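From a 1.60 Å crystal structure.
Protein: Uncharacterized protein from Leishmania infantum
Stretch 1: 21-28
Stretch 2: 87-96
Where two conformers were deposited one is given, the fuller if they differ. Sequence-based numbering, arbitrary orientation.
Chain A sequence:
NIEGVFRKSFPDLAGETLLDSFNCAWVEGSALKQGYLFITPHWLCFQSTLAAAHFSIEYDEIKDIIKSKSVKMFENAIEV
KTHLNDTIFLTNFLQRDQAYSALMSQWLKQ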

# COMPACT_ATOMS: atom_id res chain seq x y z
N SER A 21 5.37 -7.50 -1.65
CA SER A 21 4.86 -6.47 -2.54
C SER A 21 3.64 -7.00 -3.28
O SER A 21 3.50 -8.21 -3.48
CB SER A 21 5.92 -6.01 -3.54
OG SER A 21 6.32 -7.09 -4.37
N PHE A 22 2.78 -6.08 -3.68
CA PHE A 22 1.49 -6.43 -4.26
C PHE A 22 1.08 -5.46 -5.36
O PHE A 22 1.27 -4.25 -5.24
CB PHE A 22 0.41 -6.43 -3.17
CG PHE A 22 0.62 -7.50 -2.13
CD1 PHE A 22 0.16 -8.78 -2.35
CD2 PHE A 22 1.31 -7.22 -0.97
CE1 PHE A 22 0.37 -9.78 -1.41
CE2 PHE A 22 1.53 -8.21 -0.02
CZ PHE A 22 1.06 -9.49 -0.25
N ASN A 23 0.51 -6.00 -6.43
CA ASN A 23 -0.11 -5.17 -7.44
C ASN A 23 -1.42 -4.59 -6.92
O ASN A 23 -2.24 -5.32 -6.35
CB ASN A 23 -0.39 -5.97 -8.70
CG ASN A 23 0.88 -6.50 -9.33
OD1 ASN A 23 1.20 -7.68 -9.22
ND2 ASN A 23 1.62 -5.61 -9.97
N CYS A 24 -1.62 -3.30 -7.11
CA CYS A 24 -2.87 -2.64 -6.74
C CYS A 24 -2.89 -1.26 -7.36
O CYS A 24 -1.98 -0.88 -8.09
CB CYS A 24 -3.04 -2.55 -5.21
SG CYS A 24 -1.78 -1.53 -4.40
N ALA A 25 -3.94 -0.50 -7.07
CA ALA A 25 -4.02 0.85 -7.57
C ALA A 25 -4.35 1.77 -6.42
O ALA A 25 -5.08 1.41 -5.50
CB ALA A 25 -5.06 0.98 -8.67
N TRP A 26 -3.79 2.96 -6.49
CA TRP A 26 -4.08 4.01 -5.53
C TRP A 26 -5.20 4.86 -6.12
O TRP A 26 -5.10 5.31 -7.27
CB TRP A 26 -2.81 4.82 -5.27
CG TRP A 26 -2.90 5.90 -4.26
CD1 TRP A 26 -3.90 6.13 -3.36
CD2 TRP A 26 -1.92 6.92 -4.05
NE1 TRP A 26 -3.60 7.24 -2.60
CE2 TRP A 26 -2.40 7.74 -3.01
CE3 TRP A 26 -0.69 7.22 -4.65
CZ2 TRP A 26 -1.68 8.84 -2.54
CZ3 TRP A 26 0.02 8.32 -4.19
CH2 TRP A 26 -0.47 9.11 -3.14
N VAL A 27 -6.28 5.05 -5.38
CA VAL A 27 -7.37 5.86 -5.89
C VAL A 27 -7.56 7.05 -4.98
O VAL A 27 -7.60 6.92 -3.75
CB VAL A 27 -8.69 5.06 -6.02
CG1 VAL A 27 -9.85 5.99 -6.35
CG2 VAL A 27 -8.55 4.02 -7.11
N GLU A 28 -7.66 8.23 -5.59
CA GLU A 28 -7.96 9.44 -4.84
C GLU A 28 -8.98 10.23 -5.63
O GLU A 28 -8.67 10.77 -6.70
CB GLU A 28 -6.70 10.27 -4.60
CG GLU A 28 -6.95 11.52 -3.77
CD GLU A 28 -5.72 12.39 -3.68
OE1 GLU A 28 -4.86 12.11 -2.81
OE2 GLU A 28 -5.61 13.35 -4.48
N THR A 87 -7.35 9.39 4.81
CA THR A 87 -7.70 8.04 4.37
C THR A 87 -7.06 7.75 3.02
O THR A 87 -7.20 8.53 2.08
CB THR A 87 -9.21 7.84 4.28
OG1 THR A 87 -9.78 8.02 5.59
CG2 THR A 87 -9.52 6.45 3.80
N ILE A 88 -6.35 6.64 2.94
CA ILE A 88 -5.72 6.19 1.70
C ILE A 88 -6.51 5.02 1.15
O ILE A 88 -6.76 4.05 1.87
CB ILE A 88 -4.26 5.75 1.93
CG1 ILE A 88 -3.45 6.88 2.54
CG2 ILE A 88 -3.66 5.22 0.62
CD1 ILE A 88 -2.11 6.43 3.10
N PHE A 89 -6.92 5.11 -0.11
CA PHE A 89 -7.70 4.06 -0.75
C PHE A 89 -6.83 3.27 -1.72
O PHE A 89 -6.30 3.83 -2.69
CB PHE A 89 -8.90 4.65 -1.48
CG PHE A 89 -9.89 5.32 -0.58
CD1 PHE A 89 -10.89 4.57 0.04
CD2 PHE A 89 -9.86 6.68 -0.37
CE1 PHE A 89 -11.82 5.18 0.86
CE2 PHE A 89 -10.80 7.30 0.45
CZ PHE A 89 -11.77 6.54 1.06
N LEU A 90 -6.69 1.97 -1.46
CA LEU A 90 -5.97 1.08 -2.36
C LEU A 90 -6.95 0.07 -2.94
O LEU A 90 -7.70 -0.57 -2.21
CB LEU A 90 -4.83 0.37 -1.65
CG LEU A 90 -3.82 1.31 -0.98
CD1 LEU A 90 -2.96 0.52 -0.02
CD2 LEU A 90 -2.97 1.98 -2.05
N THR A 91 -6.96 -0.08 -4.25
CA THR A 91 -7.97 -0.87 -4.95
C THR A 91 -7.34 -1.82 -5.97
O THR A 91 -6.13 -1.83 -6.15
CB THR A 91 -8.98 0.03 -5.69
OG1 THR A 91 -8.34 0.64 -6.83
CG2 THR A 91 -9.51 1.13 -4.79
N ASN A 92 -8.17 -2.60 -6.66
CA ASN A 92 -7.72 -3.46 -7.76
C ASN A 92 -6.61 -4.43 -7.33
O ASN A 92 -5.69 -4.72 -8.10
CB ASN A 92 -7.23 -2.60 -8.94
CG ASN A 92 -7.09 -3.39 -10.23
OD1 ASN A 92 -7.94 -4.22 -10.56
ND2 ASN A 92 -6.03 -3.12 -10.97
N PHE A 93 -6.70 -4.93 -6.10
CA PHE A 93 -5.74 -5.95 -5.67
C PHE A 93 -5.97 -7.24 -6.43
O PHE A 93 -7.12 -7.65 -6.62
CB PHE A 93 -5.86 -6.23 -4.17
CG PHE A 93 -5.18 -5.22 -3.31
CD1 PHE A 93 -3.84 -5.35 -2.97
CD2 PHE A 93 -5.89 -4.13 -2.81
CE1 PHE A 93 -3.22 -4.41 -2.17
CE2 PHE A 93 -5.28 -3.19 -2.01
CZ PHE A 93 -3.95 -3.33 -1.68
N LEU A 94 -4.89 -7.91 -6.83
CA LEU A 94 -4.99 -9.27 -7.35
C LEU A 94 -5.01 -10.28 -6.20
O LEU A 94 -5.63 -11.35 -6.31
CB LEU A 94 -3.83 -9.58 -8.29
CG LEU A 94 -3.71 -8.66 -9.50
CD1 LEU A 94 -2.52 -9.07 -10.36
CD2 LEU A 94 -5.00 -8.67 -10.31
N GLN A 95 -4.34 -9.93 -5.11
CA GLN A 95 -4.25 -10.81 -3.95
C GLN A 95 -4.57 -10.03 -2.68
O GLN A 95 -3.72 -9.85 -1.82
CB GLN A 95 -2.85 -11.42 -3.84
CG GLN A 95 -2.40 -12.19 -5.09
CD GLN A 95 -3.17 -13.48 -5.30
OE1 GLN A 95 -3.15 -14.05 -6.40
NE2 GLN A 95 -3.84 -13.95 -4.26
N ARG A 96 -5.81 -9.56 -2.57
CA ARG A 96 -6.15 -8.67 -1.46
C ARG A 96 -6.03 -9.32 -0.09
O ARG A 96 -5.53 -8.71 0.84
CB ARG A 96 -7.56 -8.11 -1.60
CG ARG A 96 -7.82 -7.05 -0.53
CD ARG A 96 -9.18 -6.45 -0.62
NE ARG A 96 -10.21 -7.45 -0.37
CZ ARG A 96 -11.42 -7.15 0.10
NH1 ARG A 96 -11.74 -5.89 0.37
NH2 ARG A 96 -12.31 -8.12 0.30
O HOH W 1 -2.32 -7.82 -5.22
O HOH W 2 -6.41 7.61 -1.46

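The contact is an antiparallel strand pairing. Ala25 and Thr91 form its firmest link, a hydrogen-bonded pair in both directions. Ala25 N donates to Thr91 O at 2.7 Å, and Thr91 N donates to Ala25 O, also at 2.7 Å. Val27 N donates to Phe89 O at 3.0 Å, in a nearly straight bond with an angle of 175° at the hydrogen.

The return bond at this step is replaced by water 2. Water 2 donates to Val27 O at 2.7 Å and accepts from Phe89 N at 2.9 Å. Trp26 NE1 gives water 2 a weak bond at 3.1 Å. Water 1 links the strand to the loop after Thr91: water 1 donates to Asn23 O at 2.7 Å and accepts from Gln95 N at 2.9 Å.

Next to the Ala25 and Thr91 pair, Trp26 and Leu90 form a non-hydrogen-bonded pair. Leu90 CA lies 3.3 Å from Ala25 O, a CA-H...O contact.

Packing completes the contact. Cys24 CB sits over the face of the Phe93 ring, 3.6 Å from its centroid, in a CH-pi contact. Phe22 CB approaches the edge of the same ring, 4.3 Å from Phe93 CE1. One ring thus packs against two residues of the strand. Trp26 CB lies 4.3 Å from Leu90 CD2. On the Ala25 and Thr91 face, Val27 CG2 comes within 3.4 Å of Thr91 OG1.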